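Local coordinates for Alr4995 protein (Nostoc sp., PDB 6LRF) that combines arginine dihydrolase with ornithine cyclodeaminase activity in one chain, probably converting arginine to ornithine and then to proline, at residues Ser285-Glu291 against Ala330-Ser336; Met306-Thr310 against Glu345-Leu350. One frame throughout, in Å; residues are numbered along the deposited sequence.

Contact 1. Residues Ser285-Glu291 against Ala330-Ser336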
ATOM      1  N   SER B 285     -38.468   9.506 -24.541  1.00 29.51           N
ATOM      2  CA  SER B 285     -38.921  10.009 -23.258  1.00 29.86           C
ATOM      3  C   SER B 285     -39.815   8.986 -22.609  1.00 31.84           C
ATOM      4  O   SER B 285     -40.509   8.236 -23.290  1.00 32.33           O
ATOM      5  CB  SER B 285     -39.672  11.327 -23.419  1.00 32.85           C
ATOM      6  OG  SER B 285     -38.776  12.418 -23.341  1.00 41.60           O
ATOM      7  N   ARG B 286     -39.801   8.984 -21.281  1.00 30.67           N
ATOM      8  CA  ARG B 286     -40.521   8.005 -20.491  1.00 31.62           C
ATOM      9  C   ARG B 286     -40.732   8.600 -19.105  1.00 32.67           C
ATOM     10  O   ARG B 286     -39.813   9.163 -18.523  1.00 32.98           O
ATOM     11  CB  ARG B 286     -39.728   6.701 -20.431  1.00 32.83           C
ATOM     12  CG  ARG B 286     -40.442   5.527 -19.820  1.00 37.62           C
ATOM     13  CD  ARG B 286     -39.726   4.252 -20.205  1.00 41.30           C
ATOM     14  NE  ARG B 286     -40.105   3.125 -19.361  1.00 49.82           N
ATOM     15  CZ  ARG B 286     -39.804   1.859 -19.642  1.00 47.51           C
ATOM     16  NH1 ARG B 286     -39.135   1.583 -20.755  1.00 46.37           N
ATOM     17  NH2 ARG B 286     -40.174   0.874 -18.822  1.00 49.39           N
ATOM     18  N   ILE B 287     -41.941   8.511 -18.578  1.00 32.82           N
ATOM     19  CA  ILE B 287     -42.157   8.971 -17.221  1.00 33.45           C
ATOM     20  C   ILE B 287     -42.040   7.772 -16.270  1.00 32.95           C
ATOM     21  O   ILE B 287     -42.623   6.718 -16.505  1.00 32.93           O
ATOM     22  CB  ILE B 287     -43.518   9.671 -17.070  1.00 36.51           C
ATOM     23  CG1 ILE B 287     -43.501  11.013 -17.816  1.00 36.53           C
ATOM     24  CG2 ILE B 287     -43.856   9.895 -15.594  1.00 30.02           C
ATOM     25  CD1 ILE B 287     -44.845  11.743 -17.822  1.00 38.20           C
ATOM     26  N   ILE B 288     -41.235   7.915 -15.227  1.00 32.46           N
ATOM     27  CA  ILE B 288     -41.116   6.850 -14.241  1.00 30.17           C
ATOM     28  C   ILE B 288     -41.617   7.347 -12.888  1.00 28.15           C
ATOM     29  O   ILE B 288     -41.695   8.551 -12.642  1.00 33.57           O
ATOM     30  CB  ILE B 288     -39.661   6.337 -14.124  1.00 31.69           C
ATOM     31  CG1 ILE B 288     -38.714   7.476 -13.764  1.00 35.08           C
ATOM     32  CG2 ILE B 288     -39.218   5.671 -15.413  1.00 28.29           C
ATOM     33  CD1 ILE B 288     -38.309   7.496 -12.299  1.00 29.13           C
ATOM     34  N   ARG B 289     -41.975   6.418 -12.014  1.00 31.59           N
ATOM     35  CA  ARG B 289     -42.381   6.779 -10.660  1.00 31.47           C
ATOM     36  C   ARG B 289     -41.436   6.117  -9.656  1.00 32.41           C
ATOM     37  O   ARG B 289     -41.024   4.970  -9.843  1.00 31.80           O
ATOM     38  CB  ARG B 289     -43.836   6.368 -10.417  1.00 36.42           C
ATOM     39  CG  ARG B 289     -44.426   6.775  -9.078  1.00 41.24           C
ATOM     40  CD  ARG B 289     -45.908   6.432  -9.042  1.00 43.58           C
ATOM     41  NE  ARG B 289     -46.474   6.515  -7.700  1.00 50.61           N
ATOM     42  CZ  ARG B 289     -46.957   7.631  -7.165  1.00 53.18           C
ATOM     43  NH1 ARG B 289     -46.927   8.765  -7.863  1.00 47.07           N
ATOM     44  NH2 ARG B 289     -47.466   7.617  -5.934  1.00 46.56           N
ATOM     45  N   ILE B 290     -41.060   6.854  -8.614  1.00 32.70           N
ATOM     46  CA  ILE B 290     -40.220   6.310  -7.545  1.00 27.03           C
ATOM     47  C   ILE B 290     -40.869   6.644  -6.197  1.00 31.04           C
ATOM     48  O   ILE B 290     -41.320   7.766  -5.988  1.00 29.99           O
ATOM     49  CB  ILE B 290     -38.774   6.856  -7.633  1.00 32.76           C
ATOM     50  CG1 ILE B 290     -37.917   6.305  -6.501  1.00 37.69           C
ATOM     51  CG2 ILE B 290     -38.745   8.374  -7.634  1.00 33.38           C
ATOM     52  CD1 ILE B 290     -37.572   4.846  -6.686  1.00 41.67           C
ATOM     53  N   GLU B 291     -40.966   5.649  -5.313  1.00 30.32           N
ATOM     54  CA  GLU B 291     -41.590   5.803  -3.997  1.00 29.67           C
ATOM     55  C   GLU B 291     -40.657   5.365  -2.863  1.00 34.49           C
ATOM     56  O   GLU B 291     -39.833   4.467  -3.034  1.00 29.01           O
ATOM     57  CB  GLU B 291     -42.876   4.983  -3.903  1.00 31.61           C
ATOM     58  CG  GLU B 291     -44.103   5.567  -4.571  1.00 38.17           C
ATOM     59  CD  GLU B 291     -45.371   4.759  -4.252  1.00 51.77           C
ATOM     60  OE1 GLU B 291     -45.274   3.795  -3.459  1.00 52.30           O
ATOM     61  OE2 GLU B 291     -46.461   5.093  -4.777  1.00 49.80           O
ATOM     62  N   ALA B 330     -43.278  10.221  -2.764  1.00 28.34           N
ATOM     63  CA  ALA B 330     -43.349   9.733  -4.142  1.00 27.40           C
ATOM     64  C   ALA B 330     -42.954  10.836  -5.100  1.00 25.55           C
ATOM     65  O   ALA B 330     -43.307  11.993  -4.904  1.00 29.94           O
ATOM     66  CB  ALA B 330     -44.749   9.226  -4.469  1.00 28.77           C
ATOM     67  N   ALA B 331     -42.224  10.477  -6.148  1.00 29.28           N
ATOM     68  CA  ALA B 331     -41.876  11.450  -7.173  1.00 30.68           C
ATOM     69  C   ALA B 331     -42.131  10.883  -8.578  1.00 32.99           C
ATOM     70  O   ALA B 331     -41.993   9.684  -8.816  1.00 29.08           O
ATOM     71  CB  ALA B 331     -40.426  11.888  -7.016  1.00 21.07           C
ATOM     72  N   GLU B 332     -42.535  11.748  -9.501  1.00 30.95           N
ATOM     73  CA  GLU B 332     -42.671  11.345 -10.893  1.00 31.24           C
ATOM     74  C   GLU B 332     -41.650  12.125 -11.686  1.00 30.68           C
ATOM     75  O   GLU B 332     -41.509  13.339 -11.530  1.00 29.21           O
ATOM     76  CB  GLU B 332     -44.092  11.561 -11.404  1.00 34.58           C
ATOM     77  CG  GLU B 332     -44.999  10.375 -11.049  1.00 38.65           C
ATOM     78  CD  GLU B 332     -46.490  10.660 -11.195  1.00 49.43           C
ATOM     79  OE1 GLU B 332     -46.858  11.647 -11.873  1.00 46.11           O
ATOM     80  OE2 GLU B 332     -47.296   9.885 -10.623  1.00 52.39           O
ATOM     81  N   VAL B 333     -40.895  11.403 -12.499  1.00 25.98           N
ATOM     82  CA  VAL B 333     -39.742  11.974 -13.182  1.00 29.49           C
ATOM     83  C   VAL B 333     -39.823  11.646 -14.674  1.00 26.85           C
ATOM     84  O   VAL B 333     -40.018  10.493 -15.047  1.00 28.07           O
ATOM     85  CB  VAL B 333     -38.413  11.427 -12.588  1.00 27.00           C
ATOM     86  CG1 VAL B 333     -37.211  11.974 -13.334  1.00 24.97           C
ATOM     87  CG2 VAL B 333     -38.304  11.773 -11.090  1.00 23.66           C
ATOM     88  N   LYS B 334     -39.704  12.656 -15.524  1.00 29.05           N
ATOM     89  CA  LYS B 334     -39.629  12.398 -16.956  1.00 30.42           C
ATOM     90  C   LYS B 334     -38.163  12.185 -17.310  1.00 23.71           C
ATOM     91  O   LYS B 334     -37.329  13.044 -17.061  1.00 27.72           O
ATOM     92  CB  LYS B 334     -40.237  13.548 -17.764  1.00 31.51           C
ATOM     93  CG  LYS B 334     -40.419  13.244 -19.253  1.00 31.82           C
ATOM     94  CD  LYS B 334     -41.084  14.409 -19.988  1.00 38.66           C
ATOM     95  CE  LYS B 334     -40.194  15.654 -20.027  1.00 39.60           C
ATOM     96  NZ  LYS B 334     -39.030  15.459 -20.929  1.00 41.77           N
ATOM     97  N   VAL B 335     -37.856  11.021 -17.864  1.00 26.00           N
ATOM     98  CA  VAL B 335     -36.495  10.688 -18.267  1.00 21.88           C
ATOM     99  C   VAL B 335     -36.380  10.821 -19.779  1.00 23.94           C
ATOM    100  O   VAL B 335     -37.248  10.336 -20.495  1.00 24.44           O
ATOM    101  CB  VAL B 335     -36.118   9.249 -17.865  1.00 25.44           C
ATOM    102  CG1 VAL B 335     -34.654   8.980 -18.171  1.00 26.19           C
ATOM    103  CG2 VAL B 335     -36.427   8.997 -16.392  1.00 26.01           C
ATOM    104  N   SER B 336     -35.329  11.477 -20.262  1.00 20.51           N
ATOM    105  CA  SER B 336     -35.068  11.519 -21.702  1.00 23.97           C
ATOM    106  C   SER B 336     -33.718  10.911 -22.016  1.00 23.45           C
ATOM    107  O   SER B 336     -32.777  11.010 -21.218  1.00 20.31           O
ATOM    108  CB  SER B 336     -35.114  12.960 -22.241  1.00 24.69           C
ATOM    109  OG  SER B 336     -36.371  13.563 -21.990  1.00 30.13           O
TER
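Arg286, Ile288 and Ile290 form hydrogen-bonded pairs with Val335, Val333 and Ala331, joining 285-291 and 330-336 as neighbouring antiparallel strands whose directions lie 152° apart. Six backbone bonds close the three pairs; the shortest is Val335 N to Arg286 O, 2.8 Å.

Charge gathers on the face that carries Arg289, Glu291 and Glu332. The CG of Arg289 lies opposite its backbone N (chi1 -176°), and the extended chain carries the guanidinium out between the two acids. NH2 and NE both grip one oxygen, Glu291 OE2, at 3.0 and 3.3 Å, on its anti side. Across the strands NH1 makes a weak salt-bridge bond to Glu332 OE2 (3.0 Å), with the guanidinium and carboxylate planes 63° apart, while Ala330 CB sits over one guanidinium face, 3.5 Å from NH2. A leucine in place of Arg289 would probably leave Glu291 and Glu332 without the cation that bridges them. At the far end of this face, Ser285 OG donates to Ser336 OG (3.0 Å), which also bonds Asp143; Lys334 pairs with the same aspartate.

The other face is largely hydrocarbon, with Arg286 at one end leading its guanidinium away. Ile288 brings CG1 against Val335 CG2 (3.8 Å) and lays CD1 alongside Val333 CB (3.9 Å).

Within the LOR/SDH-related region the pair belongs to a mixed sheet, 330-336 lying between 285-291 and strand 313-320, whose Asn318 bonds Glu332 OE1. Helix 299-310 packs on the largely hydrocarbon face through Ile290 and Val335, helix 340-352 through Arg286 and Val335.

Contact 2. Residues Met306-Thr310 against Glu345-Leu350; sequences MIVDT and EIISLL
Thr310 pushes its methyl between Glu345 and Ile346: CG2 lies 3.5 Å from Glu345 CG, its side chain at about a right angle to that of the glutamate. Past Ile346 it slides in the opposite direction, CG2 coming to 3.9 Å from Ile346 CG1. One torsion divides the work of the threonine (chi1 -53°): CG2, opposite the backbone N, faces the other helix, while OG1 turns back along its own helix and donates to Met306 O at 2.7 Å. Thr310 N bonds that carbonyl too, from the other face of its plane, so two bonds grip one oxygen and the hydroxyl's rotation is fixed. With its polar need met inside the helix, OG1 can lie against a hydrocarbon, Leu349 CD1, at 3.4 Å.

Helices 299-310 and 340-352 run nearly antiparallel here, at 151° with axes 9.5 Å apart, and both pack on one face of the sheet that holds strands 280-292, 329-337 and 313-320. The strand order, with 329-337 between the other two, resembles the beta-alpha-beta-beta-alpha part of a ferredoxin-like fold.

Nearer the sheet, Ile307 and Ile346 cross at about a right angle, CG1 of the first 4.0 Å from CG2 of the second. The side chains of Ile307 and Leu350 cross likewise, CD1 to CD1 at 4.2 Å. Met306, a selenomethionine in the crystal, stretches its extended chain over the side of the interface remote from the strands and sets SE 3.8 Å from Leu349 CB; Leu353 also touches it. Beyond Thr310, Glu345 lies against Arg555 and His556 of helix 554-567.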
HETATM    1  N   MSE B 306     -27.551   8.737 -12.056  1.00 28.42           N
HETATM    2  CA  MSE B 306     -27.426   7.703 -13.072  1.00 33.21           C
HETATM    3  C   MSE B 306     -27.956   8.155 -14.416  1.00 29.11           C
HETATM    4  O   MSE B 306     -27.340   7.895 -15.432  1.00 29.39           O
HETATM    5  CB  MSE B 306     -28.170   6.441 -12.657  1.00 32.86           C
HETATM    6  CG  MSE B 306     -27.413   5.599 -11.672  1.00 45.78           C
HETATM    7 SE   MSE B 306     -28.588   4.250 -10.879  1.00 86.57          SE
HETATM    8  CE  MSE B 306     -27.190   3.196  -9.975  1.00 51.72           C
ATOM      9  N   ILE B 307     -29.129   8.773 -14.411  1.00 27.65           N
ATOM     10  CA  ILE B 307     -29.730   9.289 -15.627  1.00 27.29           C
ATOM     11  C   ILE B 307     -28.724  10.183 -16.373  1.00 26.48           C
ATOM     12  O   ILE B 307     -28.349   9.893 -17.513  1.00 25.82           O
ATOM     13  CB  ILE B 307     -31.031  10.068 -15.305  1.00 26.75           C
ATOM     14  CG1 ILE B 307     -32.090   9.110 -14.743  1.00 21.01           C
ATOM     15  CG2 ILE B 307     -31.536  10.794 -16.541  1.00 23.47           C
ATOM     16  CD1 ILE B 307     -33.396   9.775 -14.314  1.00 18.84           C
ATOM     17  N   VAL B 308     -28.224  11.222 -15.708  1.00 25.79           N
ATOM     18  CA  VAL B 308     -27.306  12.168 -16.359  1.00 23.48           C
ATOM     19  C   VAL B 308     -25.939  11.556 -16.715  1.00 31.74           C
ATOM     20  O   VAL B 308     -25.374  11.842 -17.786  1.00 27.99           O
ATOM     21  CB  VAL B 308     -27.085  13.424 -15.479  1.00 25.24           C
ATOM     22  CG1 VAL B 308     -26.068  14.357 -16.111  1.00 26.96           C
ATOM     23  CG2 VAL B 308     -28.394  14.138 -15.260  1.00 23.60           C
ATOM     24  N   ASP B 309     -25.408  10.712 -15.835  1.00 28.31           N
ATOM     25  CA  ASP B 309     -24.086  10.126 -16.068  1.00 28.50           C
ATOM     26  C   ASP B 309     -24.071   9.183 -17.261  1.00 27.72           C
ATOM     27  O   ASP B 309     -23.064   9.085 -17.958  1.00 26.52           O
ATOM     28  CB  ASP B 309     -23.595   9.384 -14.820  1.00 33.86           C
ATOM     29  CG  ASP B 309     -23.058  10.333 -13.752  1.00 44.61           C
ATOM     30  OD1 ASP B 309     -23.199  11.567 -13.919  1.00 47.67           O
ATOM     31  OD2 ASP B 309     -22.500   9.854 -12.742  1.00 53.57           O
ATOM     32  N   THR B 310     -25.191   8.497 -17.481  1.00 24.61           N
ATOM     33  CA  THR B 310     -25.340   7.533 -18.577  1.00 27.65           C
ATOM     34  C   THR B 310     -25.614   8.221 -19.932  1.00 29.96           C
ATOM     35  O   THR B 310     -25.457   7.617 -20.999  1.00 30.39           O
ATOM     36  CB  THR B 310     -26.473   6.530 -18.256  1.00 30.70           C
ATOM     37  OG1 THR B 310     -26.232   5.935 -16.971  1.00 33.66           O
ATOM     38  CG2 THR B 310     -26.570   5.424 -19.309  1.00 26.45           C
ATOM     39  N   GLU B 345     -30.178   1.449 -21.226  1.00 21.38           N
ATOM     40  CA  GLU B 345     -29.139   1.440 -20.218  1.00 24.03           C
ATOM     41  C   GLU B 345     -29.633   2.144 -18.936  1.00 25.50           C
ATOM     42  O   GLU B 345     -29.440   1.646 -17.817  1.00 22.88           O
ATOM     43  CB  GLU B 345     -27.884   2.099 -20.767  1.00 23.41           C
ATOM     44  CG  GLU B 345     -26.661   1.924 -19.895  1.00 35.51           C
ATOM     45  CD  GLU B 345     -25.772   0.761 -20.329  1.00 49.72           C
ATOM     46  OE1 GLU B 345     -25.601   0.545 -21.561  1.00 49.81           O
ATOM     47  OE2 GLU B 345     -25.240   0.070 -19.426  1.00 47.33           O
ATOM     48  N   ILE B 346     -30.296   3.284 -19.111  1.00 22.92           N
ATOM     49  CA  ILE B 346     -30.844   4.049 -17.996  1.00 18.47           C
ATOM     50  C   ILE B 346     -31.926   3.280 -17.256  1.00 21.22           C
ATOM     51  O   ILE B 346     -31.896   3.171 -16.031  1.00 23.07           O
ATOM     52  CB  ILE B 346     -31.423   5.403 -18.478  1.00 21.50           C
ATOM     53  CG1 ILE B 346     -30.301   6.332 -18.966  1.00 24.71           C
ATOM     54  CG2 ILE B 346     -32.249   6.071 -17.385  1.00 20.71           C
ATOM     55  CD1 ILE B 346     -30.795   7.488 -19.833  1.00 22.88           C
ATOM     56  N   ILE B 347     -32.892   2.755 -17.995  1.00 22.65           N
ATOM     57  CA  ILE B 347     -33.997   2.029 -17.384  1.00 22.42           C
ATOM     58  C   ILE B 347     -33.493   0.781 -16.636  1.00 22.11           C
ATOM     59  O   ILE B 347     -34.011   0.448 -15.563  1.00 24.11           O
ATOM     60  CB  ILE B 347     -35.044   1.651 -18.444  1.00 21.99           C
ATOM     61  CG1 ILE B 347     -35.610   2.926 -19.077  1.00 28.23           C
ATOM     62  CG2 ILE B 347     -36.170   0.820 -17.834  1.00 19.95           C
ATOM     63  CD1 ILE B 347     -36.217   3.878 -18.076  1.00 27.89           C
ATOM     64  N   SER B 348     -32.465   0.122 -17.171  1.00 19.59           N
ATOM     65  CA  SER B 348     -31.864  -1.018 -16.480  1.00 21.90           C
ATOM     66  C   SER B 348     -31.318  -0.610 -15.115  1.00 24.00           C
ATOM     67  O   SER B 348     -31.487  -1.324 -14.135  1.00 26.10           O
ATOM     68  CB  SER B 348     -30.741  -1.645 -17.313  1.00 25.37           C
ATOM     69  OG  SER B 348     -31.268  -2.267 -18.472  1.00 29.42           O
ATOM     70  N   LEU B 349     -30.676   0.547 -15.045  1.00 22.93           N
ATOM     71  CA  LEU B 349     -30.161   1.025 -13.770  1.00 24.53           C
ATOM     72  C   LEU B 349     -31.321   1.403 -12.824  1.00 29.52           C
ATOM     73  O   LEU B 349     -31.317   1.051 -11.637  1.00 29.47           O
ATOM     74  CB  LEU B 349     -29.206   2.203 -13.998  1.00 26.89           C
ATOM     75  CG  LEU B 349     -27.934   1.856 -14.794  1.00 29.79           C
ATOM     76  CD1 LEU B 349     -27.216   3.103 -15.327  1.00 28.28           C
ATOM     77  CD2 LEU B 349     -26.967   1.010 -13.959  1.00 30.06           C
ATOM     78  N   LEU B 350     -32.334   2.084 -13.354  1.00 23.60           N
ATOM     79  CA  LEU B 350     -33.450   2.546 -12.532  1.00 22.57           C
ATOM     80  C   LEU B 350     -34.321   1.403 -12.000  1.00 27.92           C
ATOM     81  O   LEU B 350     -34.884   1.495 -10.904  1.00 26.53           O
ATOM     82  CB  LEU B 350     -34.319   3.511 -13.320  1.00 22.33           C
ATOM     83  CG  LEU B 350     -33.687   4.870 -13.618  1.00 30.33           C
ATOM     84  CD1 LEU B 350     -34.664   5.772 -14.384  1.00 26.92           C
ATOM     85  CD2 LEU B 350     -33.222   5.518 -12.321  1.00 27.07           C
TER

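In the fold
Contact 1 joins two strands of the sheet and contact 2 the two helices laid on one face of it, with centres 12 Å apart; their segments alternate along the chain. Val335 links the layers from the strand side: its CG2 touches Ile307 CD1 at 3.8 Å, and its CG1 touches Ile346 CG2 at 3.9 Å. In contact 1 backbone bonds run between the strands, ion pairs and hydroxyls lie on the more exposed face, and the face toward the helices is mostly hydrocarbon, Arg286 apart. Contact 2 has no hydrogen bond across it and relies on hydrocarbon contacts, including the Thr310 methyl against the Glu345 chain; its isoleucines and Leu350 are buried, Met306, Thr310 and Leu349 partly exposed.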